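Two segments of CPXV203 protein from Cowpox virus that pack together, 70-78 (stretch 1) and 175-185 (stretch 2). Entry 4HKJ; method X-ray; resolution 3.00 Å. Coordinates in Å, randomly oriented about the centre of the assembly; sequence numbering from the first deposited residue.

Stretch 1 (70-78) ATTKQTHFG
Stretch 2 175-185: QTRDKYLKTCT

A short antiparallel pairing can be extended by side-chain packing on a neighbouring helix when the partner segment follows that helix by a short turn, and these two segments of CPXV203 illustrate the principle. Stretch 1 runs as an extended strand from Thr71 to Phe77, with phi between -125° and -151° and psi between 133° and 170°; Gly78 then leaves it at phi 65°, psi -137°, a region that favours glycine. Stretch 2 opens in a helix that begins earlier in the chain, with phi -61° to -67° and psi -35° to -47° over Gln175 to Arg177; the helix axis passes 8.9 Å from that of the strand at 115° between N-to-C directions. Tyr180 (-96°/11°) and Leu181 (-66°/142°) turn the chain into the short strand Lys182-Thr183, and Cys184 continues extended.

The register sets Lys73 opposite Thr183 as a non-hydrogen-bonded pair, CA to CA 4.4 Å, and Gln74 opposite Lys182 as a hydrogen-bonded pair, CA to CA 5.5 Å. Gln74 N donates to Lys182 O at 3.1 Å and Lys182 N returns a bond to Gln74 O at 3.0 Å; Cys184 N adds a nearly straight bond to Thr72 O at 2.9 Å. Between them, Lys73 CA lies 3.5 Å from Lys182 O in a CA-H...O contact.

Side chains alternate across this ladder. Lys73 and Thr183 share one face, where the lysine (m, then t throughout) extends its aliphatic chain past the threonine, bringing Lys73 CE to 3.8 Å from Thr183 OG1. Gln74 (m, t) and Lys182 (m, m, t, t) occupy the other face. Buried Gln74 has its OE1 satisfied elsewhere in the structure, and its methylene CG meets Cys184 SG at 3.8 Å. Cys184 (m) points toward the strand and is covalently bonded elsewhere in the structure.

Beyond the ladder, side chains take over from backbone pairing. Thr75 (t) points toward stretch 2 and suits its mixed surroundings: its OG1 makes a weak hydrogen bond to Tyr180 O at 3.1 Å, and its methyl CG2 packs 3.7 Å from CD2 at the apolar end of Leu181 (m, t). His76 (t) points away. Buried Phe77 (m, chi2 -55°) points toward stretch 2, and its long flat ring reaches the helix backbone, its edge meeting Thr176 O at 3.6 Å from CZ and Arg177 CA at 3.5 Å from CE2. Phe77 CE1 also lies 3.7 Å from CD1 of Tyr180 (m, chi2 89°), the ring centroids 5.7 Å apart and the planes at 87°. Altogether 582 Å² is buried, both sides summed.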

# COMPACT_ATOMS: atom_id res chain seq x y z
N ALA D 70 22.66 -11.17 -2.60
CA ALA D 70 23.20 -12.34 -3.29
C ALA D 70 22.49 -12.65 -4.61
O ALA D 70 23.12 -13.04 -5.59
CB ALA D 70 23.18 -13.55 -2.37
N THR D 71 21.17 -12.50 -4.63
CA THR D 71 20.37 -12.87 -5.80
C THR D 71 19.52 -11.71 -6.31
O THR D 71 19.02 -10.90 -5.53
CB THR D 71 19.47 -14.09 -5.49
OG1 THR D 71 20.24 -15.11 -4.86
CG2 THR D 71 18.85 -14.65 -6.77
N THR D 72 19.37 -11.63 -7.63
CA THR D 72 18.56 -10.58 -8.26
C THR D 72 17.53 -11.19 -9.21
O THR D 72 17.86 -12.05 -10.02
CB THR D 72 19.44 -9.59 -9.04
OG1 THR D 72 20.58 -9.22 -8.25
CG2 THR D 72 18.65 -8.34 -9.39
N LYS D 73 16.29 -10.74 -9.10
CA LYS D 73 15.21 -11.21 -9.97
C LYS D 73 14.40 -10.05 -10.51
O LYS D 73 14.27 -9.01 -9.86
CB LYS D 73 14.30 -12.18 -9.21
CG LYS D 73 14.99 -13.43 -8.70
CD LYS D 73 14.04 -14.30 -7.91
CE LYS D 73 14.75 -15.53 -7.36
NZ LYS D 73 13.82 -16.42 -6.61
N GLN D 74 13.85 -10.22 -11.71
CA GLN D 74 13.03 -9.19 -12.33
C GLN D 74 11.82 -9.78 -13.06
O GLN D 74 11.85 -10.93 -13.50
CB GLN D 74 13.85 -8.34 -13.31
CG GLN D 74 14.90 -7.46 -12.66
CD GLN D 74 15.59 -6.55 -13.65
OE1 GLN D 74 16.65 -5.99 -13.37
NE2 GLN D 74 14.99 -6.38 -14.83
N THR D 75 10.77 -8.98 -13.18
CA THR D 75 9.59 -9.36 -13.94
C THR D 75 8.91 -8.11 -14.49
O THR D 75 9.27 -6.99 -14.13
CB THR D 75 8.58 -10.14 -13.08
OG1 THR D 75 7.48 -10.56 -13.90
CG2 THR D 75 8.06 -9.28 -11.95
N HIS D 76 7.94 -8.30 -15.38
CA HIS D 76 7.26 -7.18 -16.00
C HIS D 76 5.77 -7.43 -16.16
O HIS D 76 5.35 -8.54 -16.47
CB HIS D 76 7.88 -6.86 -17.36
CG HIS D 76 7.26 -5.68 -18.05
ND1 HIS D 76 7.65 -4.38 -17.80
CD2 HIS D 76 6.28 -5.61 -18.98
CE1 HIS D 76 6.93 -3.56 -18.55
NE2 HIS D 76 6.09 -4.28 -19.27
N PHE D 77 4.97 -6.39 -15.94
CA PHE D 77 3.52 -6.47 -16.12
C PHE D 77 3.00 -5.25 -16.87
O PHE D 77 3.41 -4.12 -16.59
CB PHE D 77 2.83 -6.59 -14.76
CG PHE D 77 3.08 -7.89 -14.05
CD1 PHE D 77 2.82 -9.09 -14.68
CD2 PHE D 77 3.59 -7.90 -12.77
CE1 PHE D 77 3.06 -10.29 -14.03
CE2 PHE D 77 3.83 -9.09 -12.11
CZ PHE D 77 3.56 -10.29 -12.75
N GLY D 78 2.11 -5.49 -17.82
CA GLY D 78 1.54 -4.41 -18.61
C GLY D 78 2.58 -3.72 -19.46
O GLY D 78 3.44 -4.36 -20.06
N GLN D 175 1.31 -12.79 -5.08
CA GLN D 175 1.55 -14.16 -5.52
C GLN D 175 1.74 -14.22 -7.03
O GLN D 175 2.62 -14.92 -7.53
CB GLN D 175 0.41 -15.08 -5.11
CG GLN D 175 0.30 -15.33 -3.61
CD GLN D 175 -0.43 -14.23 -2.88
OE1 GLN D 175 -1.13 -13.41 -3.49
NE2 GLN D 175 -0.28 -14.20 -1.56
N THR D 176 0.92 -13.47 -7.76
CA THR D 176 1.02 -13.43 -9.22
C THR D 176 2.31 -12.76 -9.66
O THR D 176 2.92 -13.15 -10.65
CB THR D 176 -0.18 -12.70 -9.85
OG1 THR D 176 -1.41 -13.28 -9.38
CG2 THR D 176 -0.14 -12.79 -11.37
N ARG D 177 2.74 -11.76 -8.90
CA ARG D 177 3.99 -11.07 -9.17
C ARG D 177 5.18 -12.01 -9.09
O ARG D 177 6.05 -12.02 -9.97
CB ARG D 177 4.19 -9.90 -8.20
CG ARG D 177 5.64 -9.46 -8.08
CD ARG D 177 5.80 -8.23 -7.20
NE ARG D 177 5.30 -8.44 -5.84
CZ ARG D 177 5.98 -9.06 -4.88
NH1 ARG D 177 7.18 -9.56 -5.13
NH2 ARG D 177 5.45 -9.20 -3.68
N ASP D 178 5.22 -12.81 -8.02
CA ASP D 178 6.34 -13.71 -7.78
C ASP D 178 6.33 -14.92 -8.71
O ASP D 178 7.34 -15.62 -8.84
CB ASP D 178 6.35 -14.17 -6.32
CG ASP D 178 6.78 -13.08 -5.37
OD1 ASP D 178 8.00 -12.95 -5.13
OD2 ASP D 178 5.91 -12.34 -4.85
N LYS D 179 5.19 -15.18 -9.34
CA LYS D 179 5.07 -16.32 -10.24
C LYS D 179 5.87 -16.11 -11.53
O LYS D 179 6.48 -17.04 -12.05
CB LYS D 179 3.60 -16.59 -10.57
CG LYS D 179 3.36 -17.91 -11.29
CD LYS D 179 1.90 -18.06 -11.73
CE LYS D 179 0.96 -18.15 -10.54
NZ LYS D 179 -0.46 -18.29 -10.98
N TYR D 180 5.87 -14.87 -12.02
CA TYR D 180 6.52 -14.55 -13.29
C TYR D 180 7.94 -14.01 -13.13
O TYR D 180 8.52 -13.50 -14.08
CB TYR D 180 5.68 -13.55 -14.08
CG TYR D 180 4.34 -14.09 -14.53
CD1 TYR D 180 3.22 -13.97 -13.72
CD2 TYR D 180 4.20 -14.72 -15.75
CE1 TYR D 180 1.99 -14.46 -14.12
CE2 TYR D 180 2.97 -15.22 -16.17
CZ TYR D 180 1.87 -15.08 -15.35
OH TYR D 180 0.65 -15.57 -15.75
N LEU D 181 8.48 -14.11 -11.92
CA LEU D 181 9.84 -13.65 -11.67
C LEU D 181 10.87 -14.50 -12.42
O LEU D 181 10.71 -15.72 -12.54
CB LEU D 181 10.15 -13.67 -10.17
CG LEU D 181 9.67 -12.49 -9.33
CD1 LEU D 181 9.97 -12.73 -7.86
CD2 LEU D 181 10.32 -11.20 -9.79
N LYS D 182 11.91 -13.85 -12.92
CA LYS D 182 13.00 -14.55 -13.60
C LYS D 182 14.35 -14.14 -13.03
O LYS D 182 14.65 -12.95 -12.92
CB LYS D 182 12.96 -14.26 -15.11
CG LYS D 182 11.73 -14.81 -15.81
CD LYS D 182 11.62 -16.31 -15.61
CE LYS D 182 10.32 -16.85 -16.18
NZ LYS D 182 10.19 -18.32 -15.97
N THR D 183 15.15 -15.13 -12.66
CA THR D 183 16.47 -14.88 -12.09
C THR D 183 17.41 -14.26 -13.11
O THR D 183 17.58 -14.79 -14.21
CB THR D 183 17.09 -16.17 -11.53
OG1 THR D 183 16.19 -16.78 -10.59
CG2 THR D 183 18.41 -15.87 -10.83
N CYS D 184 18.01 -13.13 -12.75
CA CYS D 184 18.92 -12.42 -13.64
C CYS D 184 20.22 -13.20 -13.82
O CYS D 184 20.75 -13.77 -12.86
CB CYS D 184 19.20 -11.01 -13.12
SG CYS D 184 17.73 -9.96 -13.04
N THR D 185 20.74 -13.21 -15.04
CA THR D 185 21.89 -14.04 -15.38
C THR D 185 23.16 -13.22 -15.60
O THR D 185 23.12 -11.99 -15.69
CB THR D 185 21.62 -14.88 -16.64
OG1 THR D 185 21.40 -14.01 -17.76
CG2 THR D 185 20.39 -15.75 -16.44